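Local coordinates for LPP20 lipofamily protein (Helicobacter pylori R046Wa, PDB 4KZS) that is of unknown function but is secreted by a human pathogen, and its C-terminal domain belongs to a clan with the TolB N-terminal domain, suggesting a possible Tol-Pal link, at residues A[71-76]-A[150-155]; A[81-86]-A[99-104]; A[135-140]-A[173-178]; A[178-183]-A[202-207]. All blocks are in the same frame, centred on the assembly; numbering follows the deposited sequence.

Interaction 1: residues A[71-76]-A[150-155]; sequences INLKTD and IERILK
In Leu73, chi1 of 49° places CG between the backbone N and the carbonyl carbon, and both methyls beyond it meet Ile153 of the helix of 150-155. Ile153 answers with CG1 anti to its carbonyl carbon and CD1 anti along the chain. The two side chains meet obliquely in two carbon contacts: Leu73 CD2 lies 3.6 Å from the CG1 methylene of Ile153, and Leu73 CD1 the same distance from Ile153 CD1. Leu73 CD2 also faces Arg152, where it sits over the centre of one guanidinium face, 4.1 Å from Arg152 CZ. Beside this, Arg152 NH1 donates to Asn72 OD1 at 3.2 Å. That bond is weak, bent to 127° at the hydrogen, with the amide and guanidinium planes 63° apart. Thr75 adds CG2, 4.2 Å from Ile153 CD1. Helix 29-53 bonds the backbone of 71-76, Asn49 and Ser45 accepting from Leu73 N and Thr75 N, while Ile153 also packs on Leu110 of helix 103-121. With one bent polar bond and several carbon contacts, the join of this loop to helix 135-157 relies mainly on apolar packing around Leu73.

Interaction 2: residues A[81-86]-A[99-104]; sequences NNVEIV and VRINQN
Val99 touches two side chains of 81-86. Its CB lies 4.0 Å from Val83 CG2, and its CG1 lies 3.6 Å from Ile85 CD1, the partner in an antiparallel non-hydrogen-bonded pair. Its CA-H also points at the carbonyl of Glu84. On the same face Val99 packs against Leu40 of helix 29-53.

Arg100 follows and forms the hydrogen-bonded pair with Glu84. Arg100 N donates to Glu84 O at 3.0 Å, and Glu84 N returns a bond of equal length to Arg100 O, arriving nearly along the C=O axis (167°). This reciprocal pair belongs to the beta hairpin of strands 84-91 and 94-102, the latter being the central strand of a three-stranded antiparallel sheet whose other edge is strand 19-26. The two short strand segments run 133° apart, well off strict antiparallel. On the face that Arg100 shares with Glu84, the arginine chain is extended from CG to NE. Arg100 NE then reaches Glu84 OE2 at 2.7 Å in a salt bridge, with a second, weak bond from NH2. Glu84 OE2 lies in the guanidinium plane, whereas NE approaches from above the carboxylate plane. Val86 CG2 lies against the aliphatic part at Arg100 CD. Tyr19 and Tyr21 of strand 19-26 take up Glu84 OE1 and Arg100 NH1, and Tyr19 adds a cation-pi contact with Arg100.

Ile101 returns to the helix side, its CD1 4.1 Å from Val83 CG1, and rests on Ile44. Asn102 ends the strand as the N-cap of helix 103-121, its OD1 accepting from Leu105 N.

Interaction 3: residues A[135-140]-A[173-178]; sequences QQSKSM and QNAFKP
Met140 lays its thioether against the methyl of Ala175: SD is 3.7 Å from Ala175 CB, and CE is 4.1 Å from the same carbon. The bend at chi3 (61°) turns Met140 CE back so that sulfur and terminal methyl both border this one group. One turn earlier on the helix, Ser137 supplies the polar half of the contact. Its OG is anti to the backbone N (chi1 172°) and donates to Ala175 O. The modelled separation of Ser137 OG and Ala175 O, 2.4 Å, is very short, so at 2.7 Å resolution the length is doubtful. Ala175 thus meets the helix with both its methyl and its carbonyl, and its CA lies 5.1 Å from the CA of Ser137. Both residues are buried, as is Met140, but only 152 Å² is covered between the segments, which describes a small, local join.

Beyond Ala175 the bond from CA to CB of Phe176 points away from the helix, and Lys177 CE lies 3.6 Å above one face of the Phe176 ring, offset toward the rim. Tyr172 meets that ring edge-to-face.

The contact lies at the start of helix 135-157, where the loop leaving helix 165-172 passes on its way to strand 179-182. Asn174 ND2 bonds back to Ile170 O of helix 165-172, while the chain passes through a cis peptide bond before Pro178 into the parallel sheet.

Interaction 4: residues A[178-183]-A[202-207]; sequences PKVQIT and RVLTPS
Pro178 and Leu204 lie side by side at the start of two parallel strands, 179-182 and 205-207, which helix 190-200 connects in a beta-alpha-beta unit of the domain related to the TolB N-terminal family. Between the strands three backbone hydrogen bonds account for the donors Thr205 N, Val180 N and Ser207 N. Thr205 N donates to Pro178 O at 2.6 Å, from 35° above the carbonyl plane. Val180 N reaches Thr205 O only weakly, at 3.3 Å, and the same oxygen is also met by the CA-H of Lys179. Ser207 N closes the series on Val180 O at 3.1 Å; this bond is fairly straight at the hydrogen, yet the donor stands 66° above the carbonyl plane. The proline at position 206 has no N-H to give, but its CA-H faces Val180 O. Ser207 O in turn receives a CA-H contact from Gln181 CA.

The irregular bonding fits strand axes 59° apart, far from a flat parallel ladder. Two polar side-chain ends have partners beyond these segments: Lys179 NZ forms a salt bridge with Glu209, and Ser207 OG accepts a weak bond from Glu209 N. Packing alongside is apolar. Lys179 CG touches Thr205 CG2 at 3.8 Å, while Pro206, which also rests on Ile197 of the crossover helix, offers its ring to Ile182, with Pro206 CG 3.9 Å from Ile182 CD1.

From the N-terminal side, interaction 1 opens first: residues 71-76, in the loop after helix 29-53, close a long loop onto helix 135-157. Interaction 2 is nested wholly inside that loop, closing the hairpin of strands 84-91 and 94-102, its centre about 18 Å from that of interaction 1. Interaction 3 begins on the same helix before interaction 1 has closed, so the two cross; it brings the loop after helix 165-172 back to the start of helix 135-157. Interaction 4 follows in series, sharing Pro178 with interaction 3 and touching it through Lys177. Interactions 2 and 4 have centres 48 Å apart, on opposite sides of the chain's centre, with helix 135-157 serving both interactions 1 and 3 between them.

Interaction 1: residues A[71-76]-A[150-155]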
loop_
_atom_site.group_PDB
_atom_site.type_symbol
_atom_site.label_atom_id
_atom_site.label_comp_id
_atom_site.label_asym_id
_atom_site.label_seq_id
_atom_site.Cartn_x
_atom_site.Cartn_y
_atom_site.Cartn_z
ATOM N N ILE A 71 11.412 -17.675 8.245
ATOM C CA ILE A 71 11.648 -16.296 7.801
ATOM C C ILE A 71 10.416 -15.745 7.048
ATOM O O ILE A 71 10.540 -15.181 5.953
ATOM C CB ILE A 71 12.992 -16.157 7.002
ATOM C CG1 ILE A 71 13.435 -14.691 6.859
ATOM C CG2 ILE A 71 12.943 -16.868 5.647
ATOM C CD1 ILE A 71 14.454 -14.250 7.886
ATOM N N ASN A 72 9.240 -15.917 7.664
ATOM C CA ASN A 72 7.954 -15.452 7.127
ATOM C C ASN A 72 7.957 -13.964 6.720
ATOM O O ASN A 72 7.606 -13.606 5.585
ATOM C CB ASN A 72 6.839 -15.727 8.149
ATOM C CG ASN A 72 5.458 -15.723 7.527
ATOM O OD1 ASN A 72 4.514 -16.292 8.088
ATOM N ND2 ASN A 72 5.328 -15.092 6.360
ATOM N N LEU A 73 8.366 -13.108 7.652
ATOM C CA LEU A 73 8.430 -11.674 7.392
ATOM C C LEU A 73 9.872 -11.227 7.343
ATOM O O LEU A 73 10.673 -11.618 8.178
ATOM C CB LEU A 73 7.648 -10.891 8.454
ATOM C CG LEU A 73 7.915 -11.232 9.927
ATOM C CD1 LEU A 73 9.152 -10.495 10.402
ATOM C CD2 LEU A 73 6.716 -10.899 10.800
ATOM N N LYS A 74 10.212 -10.430 6.343
ATOM C CA LYS A 74 11.583 -10.003 6.186
ATOM C C LYS A 74 11.576 -8.491 6.299
ATOM O O LYS A 74 10.950 -7.829 5.488
ATOM C CB LYS A 74 12.137 -10.448 4.836
ATOM C CG LYS A 74 13.649 -10.582 4.846
ATOM C CD LYS A 74 14.128 -11.521 3.748
ATOM C CE LYS A 74 14.100 -10.880 2.366
ATOM N NZ LYS A 74 15.176 -9.866 2.183
ATOM N N THR A 75 12.236 -7.957 7.322
ATOM C CA THR A 75 12.138 -6.537 7.617
ATOM C C THR A 75 13.037 -5.806 6.627
ATOM O O THR A 75 13.780 -6.439 5.905
ATOM C CB THR A 75 12.440 -6.191 9.101
ATOM O OG1 THR A 75 13.748 -6.613 9.434
ATOM C CG2 THR A 75 11.519 -6.894 10.082
ATOM N N ASP A 76 12.906 -4.492 6.521
ATOM C CA ASP A 76 13.874 -3.685 5.785
ATOM C C ASP A 76 14.056 -2.305 6.458
ATOM O O ASP A 76 13.409 -2.041 7.471
ATOM C CB ASP A 76 13.432 -3.563 4.347
ATOM C CG ASP A 76 11.999 -3.149 4.231
ATOM O OD1 ASP A 76 11.642 -2.141 4.877
ATOM O OD2 ASP A 76 11.237 -3.821 3.498
ATOM N N ILE A 150 3.995 -5.908 11.188
ATOM C CA ILE A 150 4.628 -5.192 12.311
ATOM C C ILE A 150 3.944 -5.672 13.534
ATOM O O ILE A 150 4.583 -5.973 14.533
ATOM C CB ILE A 150 4.557 -3.644 12.175
ATOM C CG1 ILE A 150 5.460 -3.226 11.005
ATOM C CG2 ILE A 150 4.962 -2.954 13.488
ATOM C CD1 ILE A 150 5.358 -1.797 10.557
ATOM N N GLU A 151 2.632 -5.807 13.454
ATOM C CA GLU A 151 1.895 -6.171 14.675
ATOM C C GLU A 151 2.145 -7.588 15.114
ATOM O O GLU A 151 2.152 -7.876 16.318
ATOM C CB GLU A 151 0.423 -5.970 14.491
ATOM C CG GLU A 151 -0.397 -6.674 15.524
ATOM C CD GLU A 151 -1.859 -6.534 15.230
ATOM O OE1 GLU A 151 -2.372 -5.397 15.380
ATOM O OE2 GLU A 151 -2.478 -7.558 14.861
ATOM N N ARG A 152 2.342 -8.474 14.140
ATOM C CA ARG A 152 2.640 -9.859 14.464
ATOM C C ARG A 152 3.914 -9.884 15.305
ATOM O O ARG A 152 3.934 -10.478 16.390
ATOM C CB ARG A 152 2.785 -10.720 13.211
ATOM C CG ARG A 152 2.123 -12.080 13.377
ATOM C CD ARG A 152 2.260 -12.992 12.164
ATOM N NE ARG A 152 2.344 -12.280 10.886
ATOM C CZ ARG A 152 3.095 -12.680 9.853
ATOM N NH1 ARG A 152 3.852 -13.791 9.917
ATOM N NH2 ARG A 152 3.103 -11.957 8.740
ATOM N N ILE A 153 4.950 -9.191 14.826
ATOM C CA ILE A 153 6.173 -9.059 15.591
ATOM C C ILE A 153 5.916 -8.549 17.001
ATOM O O ILE A 153 6.338 -9.186 17.985
ATOM C CB ILE A 153 7.144 -8.112 14.912
ATOM C CG1 ILE A 153 7.359 -8.600 13.487
ATOM C CG2 ILE A 153 8.431 -8.057 15.719
ATOM C CD1 ILE A 153 8.343 -7.789 12.698
ATOM N N LEU A 154 5.223 -7.410 17.099
ATOM C CA LEU A 154 5.015 -6.764 18.398
ATOM C C LEU A 154 4.336 -7.697 19.385
ATOM O O LEU A 154 4.777 -7.800 20.528
ATOM C CB LEU A 154 4.227 -5.479 18.245
ATOM C CG LEU A 154 5.062 -4.394 17.587
ATOM C CD1 LEU A 154 4.282 -3.108 17.382
ATOM C CD2 LEU A 154 6.273 -4.151 18.456
ATOM N N LYS A 155 3.286 -8.404 18.939
ATOM C CA LYS A 155 2.572 -9.342 19.818
ATOM C C LYS A 155 3.465 -10.477 20.205
ATOM O O LYS A 155 3.443 -10.907 21.355
ATOM C CB LYS A 155 1.258 -9.871 19.215
ATOM C CG LYS A 155 0.167 -8.804 19.161
ATOM C CD LYS A 155 -1.253 -9.315 19.344
ATOM C CE LYS A 155 -1.793 -9.934 18.063
ATOM N NZ LYS A 155 -3.285 -9.831 18.017
#

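Interaction 2: residues A[81-86]-A[99-104]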
loop_
_atom_site.group_PDB
_atom_site.type_symbol
_atom_site.label_atom_id
_atom_site.label_comp_id
_atom_site.label_asym_id
_atom_site.label_seq_id
_atom_site.Cartn_x
_atom_site.Cartn_y
_atom_site.Cartn_z
ATOM N N ASN A 81 15.679 3.163 12.278
ATOM C CA ASN A 81 16.101 4.593 12.287
ATOM C C ASN A 81 17.490 5.319 12.079
ATOM O O ASN A 81 17.921 5.786 10.974
ATOM C CB ASN A 81 15.726 5.041 13.674
ATOM C CG ASN A 81 14.565 4.227 14.238
ATOM O OD1 ASN A 81 14.590 2.969 14.234
ATOM N ND2 ASN A 81 13.527 4.932 14.711
ATOM N N ASN A 82 18.162 5.415 13.215
ATOM C CA ASN A 82 19.487 5.914 13.379
ATOM C C ASN A 82 20.085 4.982 14.513
ATOM O O ASN A 82 19.731 5.163 15.743
ATOM C CB ASN A 82 19.380 7.307 13.913
ATOM C CG ASN A 82 18.563 7.366 15.213
ATOM O OD1 ASN A 82 19.125 7.112 16.312
ATOM N ND2 ASN A 82 17.237 7.680 15.110
ATOM N N VAL A 83 20.937 4.017 14.080
ATOM C CA VAL A 83 21.486 2.875 14.831
ATOM C C VAL A 83 22.965 3.176 15.085
ATOM O O VAL A 83 23.523 4.044 14.414
ATOM C CB VAL A 83 21.467 1.597 13.930
ATOM C CG1 VAL A 83 20.174 1.482 13.161
ATOM C CG2 VAL A 83 22.613 1.571 12.891
ATOM N N GLU A 84 23.649 2.435 15.956
ATOM C CA GLU A 84 25.059 2.764 16.270
ATOM C C GLU A 84 26.138 2.191 15.332
ATOM O O GLU A 84 26.054 1.044 14.870
ATOM C CB GLU A 84 25.394 2.355 17.682
ATOM C CG GLU A 84 24.257 2.453 18.673
ATOM C CD GLU A 84 24.688 1.998 20.044
ATOM O OE1 GLU A 84 23.964 2.326 21.020
ATOM O OE2 GLU A 84 25.759 1.331 20.150
ATOM N N ILE A 85 27.147 3.009 15.050
ATOM C CA ILE A 85 28.358 2.568 14.337
ATOM C C ILE A 85 29.402 2.053 15.339
ATOM O O ILE A 85 29.898 2.794 16.175
ATOM C CB ILE A 85 28.982 3.708 13.514
ATOM C CG1 ILE A 85 27.977 4.303 12.523
ATOM C CG2 ILE A 85 30.199 3.201 12.760
ATOM C CD1 ILE A 85 27.484 3.325 11.489
ATOM N N VAL A 86 29.706 0.773 15.301
ATOM C CA VAL A 86 30.631 0.232 16.277
ATOM C C VAL A 86 32.039 0.104 15.716
ATOM O O VAL A 86 32.980 0.133 16.473
ATOM C CB VAL A 86 30.120 -1.090 16.856
ATOM C CG1 VAL A 86 31.214 -1.816 17.636
ATOM C CG2 VAL A 86 28.977 -0.797 17.800
ATOM N N VAL A 99 27.648 -2.276 12.763
ATOM C CA VAL A 99 26.580 -1.502 13.338
ATOM C C VAL A 99 25.839 -2.412 14.240
ATOM O O VAL A 99 25.953 -3.610 14.138
ATOM C CB VAL A 99 25.556 -1.014 12.308
ATOM C CG1 VAL A 99 26.194 -0.073 11.334
ATOM C CG2 VAL A 99 25.039 -2.171 11.510
ATOM N N ARG A 100 25.132 -1.825 15.194
ATOM C CA ARG A 100 24.302 -2.579 16.101
ATOM C C ARG A 100 23.129 -1.750 16.542
ATOM O O ARG A 100 23.079 -0.505 16.328
ATOM C CB ARG A 100 25.107 -2.975 17.305
ATOM C CG ARG A 100 25.570 -1.793 18.123
ATOM C CD ARG A 100 26.297 -2.302 19.340
ATOM N NE ARG A 100 26.519 -1.231 20.312
ATOM C CZ ARG A 100 26.906 -1.453 21.575
ATOM N NH1 ARG A 100 27.149 -2.681 22.016
ATOM N NH2 ARG A 100 27.077 -0.454 22.395
ATOM N N ILE A 101 22.172 -2.416 17.174
ATOM C CA ILE A 101 21.015 -1.700 17.703
ATOM C C ILE A 101 20.497 -2.459 18.840
ATOM O O ILE A 101 20.500 -3.687 18.810
ATOM C CB ILE A 101 19.883 -1.588 16.687
ATOM C CG1 ILE A 101 18.795 -0.671 17.225
ATOM C CG2 ILE A 101 19.322 -2.973 16.287
ATOM C CD1 ILE A 101 17.894 -0.084 16.133
ATOM N N ASN A 102 20.072 -1.708 19.848
ATOM C CA ASN A 102 19.442 -2.220 21.046
ATOM C C ASN A 102 18.142 -2.949 20.716
ATOM O O ASN A 102 17.281 -2.424 20.054
ATOM C CB ASN A 102 19.144 -1.035 21.933
ATOM C CG ASN A 102 18.557 -1.454 23.242
ATOM O OD1 ASN A 102 17.357 -1.703 23.342
ATOM N ND2 ASN A 102 19.393 -1.531 24.260
ATOM N N GLN A 103 17.993 -4.167 21.154
ATOM C CA GLN A 103 16.763 -4.877 20.867
ATOM C C GLN A 103 15.545 -4.130 21.309
ATOM O O GLN A 103 14.556 -4.065 20.557
ATOM C CB GLN A 103 16.771 -6.264 21.464
ATOM C CG GLN A 103 17.470 -7.224 20.535
ATOM C CD GLN A 103 17.344 -8.658 20.974
ATOM O OE1 GLN A 103 18.081 -9.118 21.864
ATOM N NE2 GLN A 103 16.408 -9.384 20.351
ATOM N N ASN A 104 15.599 -3.533 22.491
ATOM C CA ASN A 104 14.428 -2.816 22.965
ATOM C C ASN A 104 14.141 -1.530 22.175
ATOM O O ASN A 104 12.995 -1.244 21.829
ATOM C CB ASN A 104 14.459 -2.633 24.489
ATOM C CG ASN A 104 14.374 -3.978 25.228
ATOM O OD1 ASN A 104 13.562 -4.850 24.869
ATOM N ND2 ASN A 104 15.229 -4.164 26.254
#

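Interaction 3: residues A[135-140]-A[173-178]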
loop_
_atom_site.group_PDB
_atom_site.type_symbol
_atom_site.label_atom_id
_atom_site.label_comp_id
_atom_site.label_asym_id
_atom_site.label_seq_id
_atom_site.Cartn_x
_atom_site.Cartn_y
_atom_site.Cartn_z
ATOM N N GLN A 135 -7.392 5.463 -5.112
ATOM C CA GLN A 135 -6.222 5.796 -4.289
ATOM C C GLN A 135 -6.492 5.816 -2.771
ATOM O O GLN A 135 -5.783 5.169 -1.998
ATOM C CB GLN A 135 -5.595 7.107 -4.752
ATOM C CG GLN A 135 -5.394 7.267 -6.266
ATOM C CD GLN A 135 -4.752 8.614 -6.587
ATOM O OE1 GLN A 135 -5.148 9.641 -6.023
ATOM N NE2 GLN A 135 -3.731 8.618 -7.450
ATOM N N GLN A 136 -7.524 6.510 -2.333
ATOM C CA GLN A 136 -7.857 6.480 -0.912
ATOM C C GLN A 136 -8.091 5.057 -0.346
ATOM O O GLN A 136 -7.972 4.795 0.851
ATOM C CB GLN A 136 -9.080 7.334 -0.708
ATOM C CG GLN A 136 -9.653 7.271 0.675
ATOM C CD GLN A 136 -11.028 7.888 0.714
ATOM O OE1 GLN A 136 -11.746 7.778 1.723
ATOM N NE2 GLN A 136 -11.431 8.517 -0.408
ATOM N N SER A 137 -8.424 4.135 -1.230
ATOM C CA SER A 137 -8.657 2.744 -0.891
ATOM C C SER A 137 -7.327 1.959 -0.940
ATOM O O SER A 137 -6.951 1.291 0.016
ATOM C CB SER A 137 -9.672 2.203 -1.891
ATOM O OG SER A 137 -9.856 0.816 -1.782
ATOM N N LYS A 138 -6.611 2.048 -2.059
ATOM C CA LYS A 138 -5.273 1.478 -2.182
ATOM C C LYS A 138 -4.417 1.850 -0.965
ATOM O O LYS A 138 -3.676 1.032 -0.442
ATOM C CB LYS A 138 -4.601 2.003 -3.443
ATOM C CG LYS A 138 -3.174 1.493 -3.658
ATOM C CD LYS A 138 -3.140 -0.025 -3.846
ATOM C CE LYS A 138 -1.794 -0.565 -4.310
ATOM N NZ LYS A 138 -2.079 -1.799 -5.110
ATOM N N SER A 139 -4.535 3.088 -0.512
ATOM C CA SER A 139 -3.748 3.513 0.611
ATOM C C SER A 139 -4.196 2.742 1.826
ATOM O O SER A 139 -3.361 2.132 2.478
ATOM C CB SER A 139 -3.760 5.048 0.794
ATOM O OG SER A 139 -3.004 5.697 -0.250
ATOM N N MET A 140 -5.500 2.695 2.106
ATOM C CA MET A 140 -5.946 1.899 3.264
ATOM C C MET A 140 -5.457 0.458 3.183
ATOM O O MET A 140 -5.041 -0.148 4.217
ATOM C CB MET A 140 -7.439 1.902 3.418
ATOM C CG MET A 140 -7.980 3.293 3.622
ATOM S SD MET A 140 -9.777 3.404 3.831
ATOM C CE MET A 140 -10.042 2.429 5.287
ATOM N N GLN A 173 -15.863 -2.997 4.427
ATOM C CA GLN A 173 -17.187 -2.455 4.197
ATOM C C GLN A 173 -17.283 -1.131 3.488
ATOM O O GLN A 173 -18.372 -0.681 3.213
ATOM C CB GLN A 173 -18.061 -2.482 5.440
ATOM C CG GLN A 173 -17.640 -1.539 6.521
ATOM C CD GLN A 173 -18.742 -1.354 7.533
ATOM O OE1 GLN A 173 -19.611 -0.509 7.363
ATOM N NE2 GLN A 173 -18.722 -2.158 8.584
ATOM N N ASN A 174 -16.167 -0.522 3.150
ATOM C CA ASN A 174 -16.227 0.777 2.492
ATOM C C ASN A 174 -15.161 0.889 1.454
ATOM O O ASN A 174 -15.310 1.645 0.490
ATOM C CB ASN A 174 -16.021 1.921 3.498
ATOM C CG ASN A 174 -17.111 1.981 4.545
ATOM O OD1 ASN A 174 -18.280 2.197 4.221
ATOM N ND2 ASN A 174 -16.741 1.783 5.807
ATOM N N ALA A 175 -14.062 0.172 1.653
ATOM C CA ALA A 175 -12.860 0.501 0.902
ATOM C C ALA A 175 -12.377 -0.589 -0.016
ATOM O O ALA A 175 -11.848 -0.269 -1.059
ATOM C CB ALA A 175 -11.740 0.936 1.834
ATOM N N PHE A 176 -12.526 -1.864 0.343
ATOM C CA PHE A 176 -12.124 -2.929 -0.589
ATOM C C PHE A 176 -13.066 -2.894 -1.771
ATOM O O PHE A 176 -14.250 -3.164 -1.661
ATOM C CB PHE A 176 -12.083 -4.296 0.050
ATOM C CG PHE A 176 -11.457 -5.341 -0.818
ATOM C CD1 PHE A 176 -10.104 -5.307 -1.095
ATOM C CD2 PHE A 176 -12.223 -6.399 -1.338
ATOM C CE1 PHE A 176 -9.509 -6.287 -1.898
ATOM C CE2 PHE A 176 -11.644 -7.387 -2.136
ATOM C CZ PHE A 176 -10.276 -7.332 -2.430
ATOM N N LYS A 177 -12.484 -2.492 -2.885
ATOM C CA LYS A 177 -13.175 -2.105 -4.116
ATOM C C LYS A 177 -13.163 -0.587 -4.426
ATOM O O LYS A 177 -12.234 -0.074 -5.063
ATOM C CB LYS A 177 -14.502 -2.820 -4.270
ATOM C CG LYS A 177 -14.152 -4.287 -4.573
ATOM C CD LYS A 177 -12.984 -4.405 -5.578
ATOM C CE LYS A 177 -12.083 -5.570 -5.241
ATOM N NZ LYS A 177 -11.029 -5.868 -6.274
ATOM N N PRO A 178 -14.170 0.144 -3.984
ATOM C CA PRO A 178 -15.348 -0.297 -3.315
ATOM C C PRO A 178 -16.553 0.050 -4.186
ATOM O O PRO A 178 -16.483 -0.020 -5.430
ATOM C CB PRO A 178 -15.345 0.608 -2.104
ATOM C CG PRO A 178 -14.843 1.922 -2.662
ATOM C CD PRO A 178 -13.982 1.601 -3.849
#

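Interaction 4: residues A[178-183]-A[202-207]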
loop_
_atom_site.group_PDB
_atom_site.type_symbol
_atom_site.label_atom_id
_atom_site.label_comp_id
_atom_site.label_asym_id
_atom_site.label_seq_id
_atom_site.Cartn_x
_atom_site.Cartn_y
_atom_site.Cartn_z
ATOM N N PRO A 178 -14.170 0.144 -3.984
ATOM C CA PRO A 178 -15.348 -0.297 -3.315
ATOM C C PRO A 178 -16.553 0.050 -4.186
ATOM O O PRO A 178 -16.483 -0.020 -5.430
ATOM C CB PRO A 178 -15.345 0.608 -2.104
ATOM C CG PRO A 178 -14.843 1.922 -2.662
ATOM C CD PRO A 178 -13.982 1.601 -3.849
ATOM N N LYS A 179 -17.625 0.474 -3.522
ATOM C CA LYS A 179 -18.864 0.789 -4.187
ATOM C C LYS A 179 -18.792 2.217 -4.695
ATOM O O LYS A 179 -18.609 3.149 -3.908
ATOM C CB LYS A 179 -20.032 0.612 -3.206
ATOM C CG LYS A 179 -20.483 -0.839 -2.905
ATOM C CD LYS A 179 -20.827 -0.980 -1.428
ATOM C CE LYS A 179 -21.471 -2.296 -1.072
ATOM N NZ LYS A 179 -22.939 -2.167 -1.206
ATOM N N VAL A 180 -18.870 2.380 -6.011
ATOM C CA VAL A 180 -19.142 3.677 -6.599
ATOM C C VAL A 180 -20.177 3.588 -7.714
ATOM O O VAL A 180 -20.104 2.690 -8.566
ATOM C CB VAL A 180 -17.864 4.344 -7.096
ATOM C CG1 VAL A 180 -16.824 4.271 -5.993
ATOM C CG2 VAL A 180 -17.342 3.710 -8.387
ATOM N N GLN A 181 -21.140 4.513 -7.688
ATOM C CA GLN A 181 -22.169 4.639 -8.736
ATOM C C GLN A 181 -21.563 4.898 -10.107
ATOM O O GLN A 181 -20.638 5.680 -10.231
ATOM C CB GLN A 181 -23.149 5.757 -8.389
ATOM C CG GLN A 181 -24.419 5.782 -9.226
ATOM C CD GLN A 181 -25.535 6.532 -8.526
ATOM O OE1 GLN A 181 -25.353 7.673 -8.088
ATOM N NE2 GLN A 181 -26.699 5.895 -8.415
ATOM N N ILE A 182 -22.078 4.228 -11.129
ATOM C CA ILE A 182 -21.557 4.386 -12.475
ATOM C C ILE A 182 -22.689 4.768 -13.425
ATOM O O ILE A 182 -23.532 3.943 -13.770
ATOM C CB ILE A 182 -20.811 3.128 -12.958
ATOM C CG1 ILE A 182 -19.550 2.908 -12.119
ATOM C CG2 ILE A 182 -20.464 3.238 -14.438
ATOM C CD1 ILE A 182 -18.744 1.680 -12.510
ATOM N N THR A 183 -22.693 6.035 -13.834
ATOM C CA THR A 183 -23.697 6.596 -14.736
ATOM C C THR A 183 -23.256 6.534 -16.203
ATOM O O THR A 183 -22.061 6.581 -16.515
ATOM C CB THR A 183 -24.025 8.055 -14.332
ATOM O OG1 THR A 183 -24.315 8.107 -12.928
ATOM C CG2 THR A 183 -25.229 8.605 -15.095
ATOM N N ARG A 202 -13.071 -4.702 -12.051
ATOM C CA ARG A 202 -11.883 -5.363 -11.490
ATOM C C ARG A 202 -11.149 -4.437 -10.493
ATOM O O ARG A 202 -10.087 -4.772 -9.955
ATOM C CB ARG A 202 -10.982 -5.997 -12.572
ATOM C CG ARG A 202 -10.475 -5.050 -13.624
ATOM C CD ARG A 202 -9.628 -5.759 -14.685
ATOM N NE ARG A 202 -8.554 -6.612 -14.142
ATOM C CZ ARG A 202 -7.689 -7.331 -14.872
ATOM N NH1 ARG A 202 -7.723 -7.320 -16.202
ATOM N NH2 ARG A 202 -6.765 -8.068 -14.266
ATOM N N VAL A 203 -11.789 -3.306 -10.214
ATOM C CA VAL A 203 -11.241 -2.260 -9.396
ATOM C C VAL A 203 -12.379 -1.612 -8.618
ATOM O O VAL A 203 -12.155 -1.002 -7.600
ATOM C CB VAL A 203 -10.577 -1.211 -10.316
ATOM C CG1 VAL A 203 -10.746 0.228 -9.808
ATOM C CG2 VAL A 203 -9.127 -1.585 -10.597
ATOM N N LEU A 204 -13.607 -1.759 -9.095
ATOM C CA LEU A 204 -14.755 -1.049 -8.493
ATOM C C LEU A 204 -15.972 -1.971 -8.285
ATOM O O LEU A 204 -16.031 -3.032 -8.875
ATOM C CB LEU A 204 -15.168 0.073 -9.451
ATOM C CG LEU A 204 -15.304 1.414 -8.797
ATOM C CD1 LEU A 204 -14.621 1.266 -7.437
ATOM C CD2 LEU A 204 -14.634 2.431 -9.728
ATOM N N THR A 205 -16.949 -1.536 -7.511
ATOM C CA THR A 205 -18.177 -2.269 -7.342
ATOM C C THR A 205 -19.361 -1.385 -7.720
ATOM O O THR A 205 -19.915 -0.653 -6.850
ATOM C CB THR A 205 -18.336 -2.735 -5.887
ATOM O OG1 THR A 205 -17.394 -3.779 -5.631
ATOM C CG2 THR A 205 -19.685 -3.292 -5.663
ATOM N N PRO A 206 -19.809 -1.489 -8.990
ATOM C CA PRO A 206 -20.866 -0.561 -9.449
ATOM C C PRO A 206 -22.007 -0.526 -8.475
ATOM O O PRO A 206 -22.543 -1.562 -8.111
ATOM C CB PRO A 206 -21.275 -1.138 -10.784
ATOM C CG PRO A 206 -20.020 -1.814 -11.268
ATOM C CD PRO A 206 -19.470 -2.481 -10.031
ATOM N N SER A 207 -22.336 0.648 -7.967
ATOM C CA SER A 207 -23.423 0.691 -6.990
ATOM C C SER A 207 -24.440 1.719 -7.369
ATOM O O SER A 207 -24.230 2.459 -8.332
ATOM C CB SER A 207 -22.934 0.919 -5.577
ATOM O OG SER A 207 -24.003 0.703 -4.680
#